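Local coordinates for protein geranylgeranyl pyrophosphate synthase (Corynebacterium glutamicum, PDB 3LK5) that probably condenses allylic diphosphates with isopentenyl diphosphate in a magnesium-dependent step of isoprenoid biosynthesis, at residues A[185-188]-A[189-193]; A[243-246]-A[247-251]. All coordinates share one frame; numbering follows the deposited sequence.

Contact 1 of 2, residues A[185-188]-A[189-193]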
ATOM      1  N   THR A 185      -7.288  -7.485   3.300  1.00 21.84           N
ATOM      2  CA  THR A 185      -7.825  -8.046   2.047  1.00 21.57           C
ATOM      3  C   THR A 185      -9.309  -7.653   1.914  1.00 22.38           C
ATOM      4  O   THR A 185      -9.786  -7.314   0.818  1.00 23.58           O
ATOM      5  CB  THR A 185      -7.599  -9.551   1.989  1.00 21.78           C
ATOM      6  OG1 THR A 185      -6.188  -9.763   1.773  1.00 23.66           O
ATOM      7  CG2 THR A 185      -8.385 -10.187   0.793  1.00 24.25           C
ATOM      8  N   GLU A 186     -10.034  -7.723   3.037  1.00 21.84           N
ATOM      9  CA  GLU A 186     -11.486  -7.429   3.019  1.00 22.58           C
ATOM     10  C   GLU A 186     -11.792  -5.988   2.630  1.00 23.65           C
ATOM     11  O   GLU A 186     -12.685  -5.737   1.803  1.00 23.28           O
ATOM     12  CB  GLU A 186     -12.115  -7.820   4.375  1.00 24.03           C
ATOM     13  CG  GLU A 186     -12.261  -9.343   4.520  1.00 27.78           C
ATOM     14  CD  GLU A 186     -12.346  -9.864   5.969  1.00 27.70           C
ATOM     15  OE1 GLU A 186     -12.302  -9.094   6.959  1.00 28.04           O
ATOM     16  OE2 GLU A 186     -12.359 -11.101   6.133  1.00 29.71           O
ATOM     17  N   VAL A 187     -11.062  -5.017   3.190  1.00 24.16           N
ATOM     18  CA  VAL A 187     -11.372  -3.618   2.868  1.00 24.31           C
ATOM     19  C   VAL A 187     -11.051  -3.276   1.395  1.00 25.23           C
ATOM     20  O   VAL A 187     -11.838  -2.607   0.705  1.00 24.55           O
ATOM     21  CB  VAL A 187     -10.714  -2.590   3.831  1.00 23.59           C
ATOM     22  CG1 VAL A 187      -9.149  -2.540   3.685  1.00 23.82           C
ATOM     23  CG2 VAL A 187     -11.317  -1.158   3.588  1.00 24.45           C
ATOM     24  N   ILE A 188      -9.899  -3.722   0.901  1.00 24.37           N
ATOM     25  CA  ILE A 188      -9.568  -3.484  -0.502  1.00 23.22           C
ATOM     26  C   ILE A 188     -10.547  -4.261  -1.410  1.00 24.29           C
ATOM     27  O   ILE A 188     -11.023  -3.721  -2.446  1.00 24.39           O
ATOM     28  CB  ILE A 188      -8.068  -3.799  -0.805  1.00 23.67           C
ATOM     29  CG1 ILE A 188      -7.147  -3.032   0.159  1.00 26.19           C
ATOM     30  CG2 ILE A 188      -7.728  -3.511  -2.354  1.00 25.71           C
ATOM     31  CD1 ILE A 188      -5.676  -3.375   0.051  1.00 23.59           C
ATOM     32  N   GLY A 189     -10.841  -5.517  -1.064  1.00 24.64           N
ATOM     33  CA  GLY A 189     -11.832  -6.312  -1.837  1.00 25.23           C
ATOM     34  C   GLY A 189     -13.213  -5.617  -1.840  1.00 26.67           C
ATOM     35  O   GLY A 189     -13.859  -5.482  -2.909  1.00 26.02           O
ATOM     36  N   GLY A 190     -13.680  -5.201  -0.660  1.00 26.30           N
ATOM     37  CA  GLY A 190     -14.897  -4.321  -0.561  1.00 26.73           C
ATOM     38  C   GLY A 190     -14.882  -3.072  -1.442  1.00 26.59           C
ATOM     39  O   GLY A 190     -15.863  -2.776  -2.140  1.00 27.21           O
ATOM     40  N   GLN A 191     -13.778  -2.332  -1.443  1.00 25.58           N
ATOM     41  CA  GLN A 191     -13.640  -1.184  -2.349  1.00 27.12           C
ATOM     42  C   GLN A 191     -13.661  -1.522  -3.836  1.00 26.98           C
ATOM     43  O   GLN A 191     -14.243  -0.769  -4.661  1.00 26.65           O
ATOM     44  CB  GLN A 191     -12.399  -0.399  -2.016  1.00 28.94           C
ATOM     45  CG  GLN A 191     -12.423   0.007  -0.587  1.00 59.34           C
ATOM     46  CD  GLN A 191     -11.868   1.369  -0.349  1.00 34.74           C
ATOM     47  OE1 GLN A 191     -12.216   2.017   0.663  1.00 60.51           O
ATOM     48  NE2 GLN A 191     -10.969   1.827  -1.228  1.00 59.95           N
ATOM     49  N   LEU A 192     -13.038  -2.643  -4.181  1.00 26.69           N
ATOM     50  CA  LEU A 192     -13.080  -3.099  -5.568  1.00 27.94           C
ATOM     51  C   LEU A 192     -14.524  -3.384  -5.994  1.00 29.42           C
ATOM     52  O   LEU A 192     -14.928  -3.035  -7.109  1.00 30.64           O
ATOM     53  CB  LEU A 192     -12.207  -4.350  -5.789  1.00 26.62           C
ATOM     54  CG  LEU A 192     -10.715  -4.027  -5.903  1.00 29.85           C
ATOM     55  CD1 LEU A 192      -9.844  -5.293  -5.683  1.00 27.13           C
ATOM     56  CD2 LEU A 192     -10.443  -3.365  -7.257  1.00 26.94           C
ATOM     57  N   LEU A 193     -15.279  -4.069  -5.137  1.00 30.71           N
ATOM     58  CA  LEU A 193     -16.683  -4.367  -5.452  1.00 32.11           C
ATOM     59  C   LEU A 193     -17.516  -3.087  -5.606  1.00 32.16           C
ATOM     60  O   LEU A 193     -18.389  -3.011  -6.484  1.00 32.47           O
ATOM     61  CB  LEU A 193     -17.299  -5.289  -4.394  1.00 33.16           C
ATOM     62  CG  LEU A 193     -18.758  -5.711  -4.590  1.00 32.64           C
ATOM     63  CD1 LEU A 193     -18.965  -6.364  -5.985  1.00 33.71           C
ATOM     64  CD2 LEU A 193     -19.113  -6.687  -3.509  1.00 33.34           C
TER

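Contact 2 of 2, residues A[243-246]-A[247-251]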
ATOM      1  N   LEU A 243     -16.946 -10.621  16.877  1.00 23.30           N
ATOM      2  CA  LEU A 243     -17.041 -10.602  15.425  1.00 24.54           C
ATOM      3  C   LEU A 243     -18.498 -10.498  14.980  1.00 25.73           C
ATOM      4  O   LEU A 243     -18.776  -9.816  13.995  1.00 25.87           O
ATOM      5  CB  LEU A 243     -16.372 -11.843  14.776  1.00 23.25           C
ATOM      6  CG  LEU A 243     -14.836 -11.801  14.667  1.00 24.09           C
ATOM      7  CD1 LEU A 243     -14.293 -13.226  14.265  1.00 24.40           C
ATOM      8  CD2 LEU A 243     -14.365 -10.723  13.679  1.00 24.53           C
ATOM      9  N   HIS A 244     -19.402 -11.153  15.701  1.00 27.06           N
ATOM     10  CA  HIS A 244     -20.843 -11.040  15.381  1.00 28.89           C
ATOM     11  C   HIS A 244     -21.352  -9.642  15.675  1.00 27.18           C
ATOM     12  O   HIS A 244     -22.060  -9.045  14.872  1.00 27.00           O
ATOM     13  CB  HIS A 244     -21.658 -12.050  16.181  1.00 31.91           C
ATOM     14  CG  HIS A 244     -21.656 -13.432  15.617  1.00 38.27           C
ATOM     15  ND1 HIS A 244     -22.245 -13.741  14.409  1.00 36.84           N
ATOM     16  CD2 HIS A 244     -21.240 -14.612  16.144  1.00 36.32           C
ATOM     17  CE1 HIS A 244     -22.143 -15.045  14.189  1.00 38.29           C
ATOM     18  NE2 HIS A 244     -21.547 -15.600  15.230  1.00 38.19           N
ATOM     19  N   TYR A 245     -21.003  -9.119  16.846  1.00 26.37           N
ATOM     20  CA  TYR A 245     -21.274  -7.712  17.135  1.00 26.10           C
ATOM     21  C   TYR A 245     -20.749  -6.795  16.042  1.00 25.11           C
ATOM     22  O   TYR A 245     -21.469  -5.913  15.537  1.00 24.68           O
ATOM     23  CB  TYR A 245     -20.676  -7.335  18.506  1.00 25.49           C
ATOM     24  CG  TYR A 245     -20.595  -5.848  18.826  1.00 26.41           C
ATOM     25  CD1 TYR A 245     -21.556  -5.226  19.661  1.00 24.27           C
ATOM     26  CD2 TYR A 245     -19.533  -5.060  18.303  1.00 24.05           C
ATOM     27  CE1 TYR A 245     -21.430  -3.854  19.989  1.00 25.75           C
ATOM     28  CE2 TYR A 245     -19.413  -3.714  18.582  1.00 25.94           C
ATOM     29  CZ  TYR A 245     -20.353  -3.109  19.436  1.00 25.53           C
ATOM     30  OH  TYR A 245     -20.170  -1.771  19.699  1.00 25.48           O
ATOM     31  N   GLY A 246     -19.508  -6.995  15.633  1.00 25.14           N
ATOM     32  CA  GLY A 246     -18.907  -6.090  14.655  1.00 24.72           C
ATOM     33  C   GLY A 246     -19.620  -6.198  13.307  1.00 25.15           C
ATOM     34  O   GLY A 246     -19.729  -5.204  12.574  1.00 25.69           O
ATOM     35  N   HIS A 247     -20.028  -7.410  12.943  1.00 25.17           N
ATOM     36  CA  HIS A 247     -20.704  -7.621  11.654  1.00 28.02           C
ATOM     37  C   HIS A 247     -22.039  -6.828  11.646  1.00 25.95           C
ATOM     38  O   HIS A 247     -22.277  -6.009  10.738  1.00 25.52           O
ATOM     39  CB  HIS A 247     -20.978  -9.117  11.423  1.00 32.26           C
ATOM     40  CG  HIS A 247     -21.929  -9.414  10.297  1.00 36.09           C
ATOM     41  ND1 HIS A 247     -23.305  -9.447  10.457  1.00 35.81           N
ATOM     42  CD2 HIS A 247     -21.696  -9.754   9.003  1.00 35.68           C
ATOM     43  CE1 HIS A 247     -23.878  -9.753   9.301  1.00 36.55           C
ATOM     44  NE2 HIS A 247     -22.925  -9.946   8.403  1.00 36.76           N
ATOM     45  N   ASP A 248     -22.844  -7.042  12.684  1.00 25.05           N
ATOM     46  CA  ASP A 248     -24.173  -6.389  12.790  1.00 26.19           C
ATOM     47  C   ASP A 248     -24.092  -4.876  12.980  1.00 25.27           C
ATOM     48  O   ASP A 248     -24.705  -4.112  12.234  1.00 24.38           O
ATOM     49  CB  ASP A 248     -24.986  -7.007  13.912  1.00 27.55           C
ATOM     50  CG  ASP A 248     -25.392  -8.433  13.627  1.00 33.70           C
ATOM     51  OD1 ASP A 248     -25.136  -8.960  12.518  1.00 31.42           O
ATOM     52  OD2 ASP A 248     -25.975  -9.043  14.522  1.00 30.31           O
ATOM     53  N   ILE A 249     -23.304  -4.432  13.957  1.00 24.72           N
ATOM     54  CA  ILE A 249     -23.150  -3.006  14.176  1.00 23.90           C
ATOM     55  C   ILE A 249     -22.435  -2.314  12.987  1.00 23.36           C
ATOM     56  O   ILE A 249     -22.761  -1.179  12.641  1.00 23.24           O
ATOM     57  CB  ILE A 249     -22.442  -2.718  15.557  1.00 23.56           C
ATOM     58  CG1 ILE A 249     -23.201  -3.408  16.719  1.00 23.28           C
ATOM     59  CG2 ILE A 249     -22.301  -1.181  15.786  1.00 24.84           C
ATOM     60  CD1 ILE A 249     -24.802  -3.128  16.734  1.00 24.24           C
ATOM     61  N   GLY A 250     -21.457  -2.985  12.371  1.00 23.72           N
ATOM     62  CA  GLY A 250     -20.738  -2.364  11.245  1.00 24.10           C
ATOM     63  C   GLY A 250     -21.645  -2.117  10.042  1.00 24.91           C
ATOM     64  O   GLY A 250     -21.531  -1.063   9.360  1.00 25.48           O
ATOM     65  N   ILE A 251     -22.511  -3.096   9.746  1.00 25.54           N
ATOM     66  CA  ILE A 251     -23.475  -2.907   8.641  1.00 26.04           C
ATOM     67  C   ILE A 251     -24.440  -1.759   9.019  1.00 25.85           C
ATOM     68  O   ILE A 251     -24.670  -0.853   8.213  1.00 25.87           O
ATOM     69  CB  ILE A 251     -24.248  -4.212   8.278  1.00 26.97           C
ATOM     70  CG1 ILE A 251     -23.281  -5.236   7.622  1.00 26.52           C
ATOM     71  CG2 ILE A 251     -25.454  -3.916   7.307  1.00 26.75           C
ATOM     72  CD1 ILE A 251     -23.826  -6.641   7.657  1.00 28.34           C
TER

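Contact 1 of 2, residues A[185-188]-A[189-193]
From Thr185 to Leu192 the backbone makes four successive i to i+4 hydrogen bonds, the signature of a regular alpha-helix. Gly189 N donates to Thr185 O at 2.8 Å, and Gly190 N to Glu186 O at 2.7 Å with an N-H...O angle of 166°. Gln191 N to Val187 O and Leu192 N to Ile188 O, each 2.9 Å, continue the series. Gly189 and Gly190 keep helical backbone torsions and take part through their backbone atoms.

Gln191 folds back along the backbone: its CG stands beside its own N (chi1 -55°) and comes 3.0 Å from Val187 O, while a bend at chi2 turns the amide away toward Asp108. There Gln191 NE2 makes a weak hydrogen bond to OD1 of Asp108, which with Asp194 of this same helix is a magnesium ligand; no metal is bound to this chain in the model. One turn apart on another side, Ile188 CG2 and Leu192 CD1 are in loose apolar contact at 4.3 Å.

Helix 170-199 packs against helix 205-231 of its own subunit and against the second subunit. Glu186 OE2 forms a salt bridge with Arg223 of helix 205-231, and Val187 packs on Tyr219 of that helix. Across the dimer interface, Thr185 OG1 is hydrogen-bonded to Trp158 of the second subunit, whose Met154 and Leu150 meet Ile188 and Leu192.

Contact 2 of 2, residues A[243-246]-A[247-251]
Leu243 O accepts a hydrogen bond from His247 N at 2.9 Å, the first of four i to i+4 bonds that identify this part of helix 236-263 as alpha-helical within the all-helical fold of the prenyl synthases. The side chain of Leu243 packs on Ala222 and His226 of helix 205-231.

His244 O is the next acceptor, taking the N-H of Asp248. The ring of His244 stacks on that of His347 from helix 329-347.

Tyr245 carries the main side-chain contact. Its side chain leaves the helix steeply, leaning only slightly toward the following turn, and a chi1 of 167°, which sets CG opposite the backbone N, brings one ring face over Ile249 CG1. That carbon is 3.8 Å from the ring centroid and 13° off the normal, a CH-pi contact made over the face. Tyr245 O meanwhile accepts from Ile249 N at 2.8 Å, so the same two residues are joined through both backbone and side chain. Further hydrogen bonds tie the Tyr245 hydroxyl to helix 355-369 through Leu361 O and to helix 65-78 through Tyr69 OH.

Gly246 O receives Gly250 N at 2.8 Å, which completes the four backbone bonds.

On the second segment, Asp248 links two helices: its OD2 is hydrogen-bonded to Ser343 OG of helix 329-347, while its OD1 takes up a neighbouring imidazole. His247 ND1 donates to Asp248 OD1 over 2.8 Å; the oxygen lies in the plane of the His247 ring and is met on its anti side, with ND1 22° out of the carboxylate plane.

In the fold
Following the chain from the N terminus, contact 1 comes first, on helix 170-199, and contact 2 follows on helix 236-263. Each joins adjoining turns of one continuous helix, so neither closes a loop, and being in series they neither nest nor cross. Their centres lie about 17 Å apart and their nearest atoms about 7 Å, without touching. Helix 205-231 bridges them: side chains of both contacts pack on it. Beyond this shared partner they diverge. Contact 1 connects the magnesium site with the dimer interface, whereas contact 2 lies away from the annotated sites and ties helix 236-263 to the C-terminal helices 329-347 and 355-369.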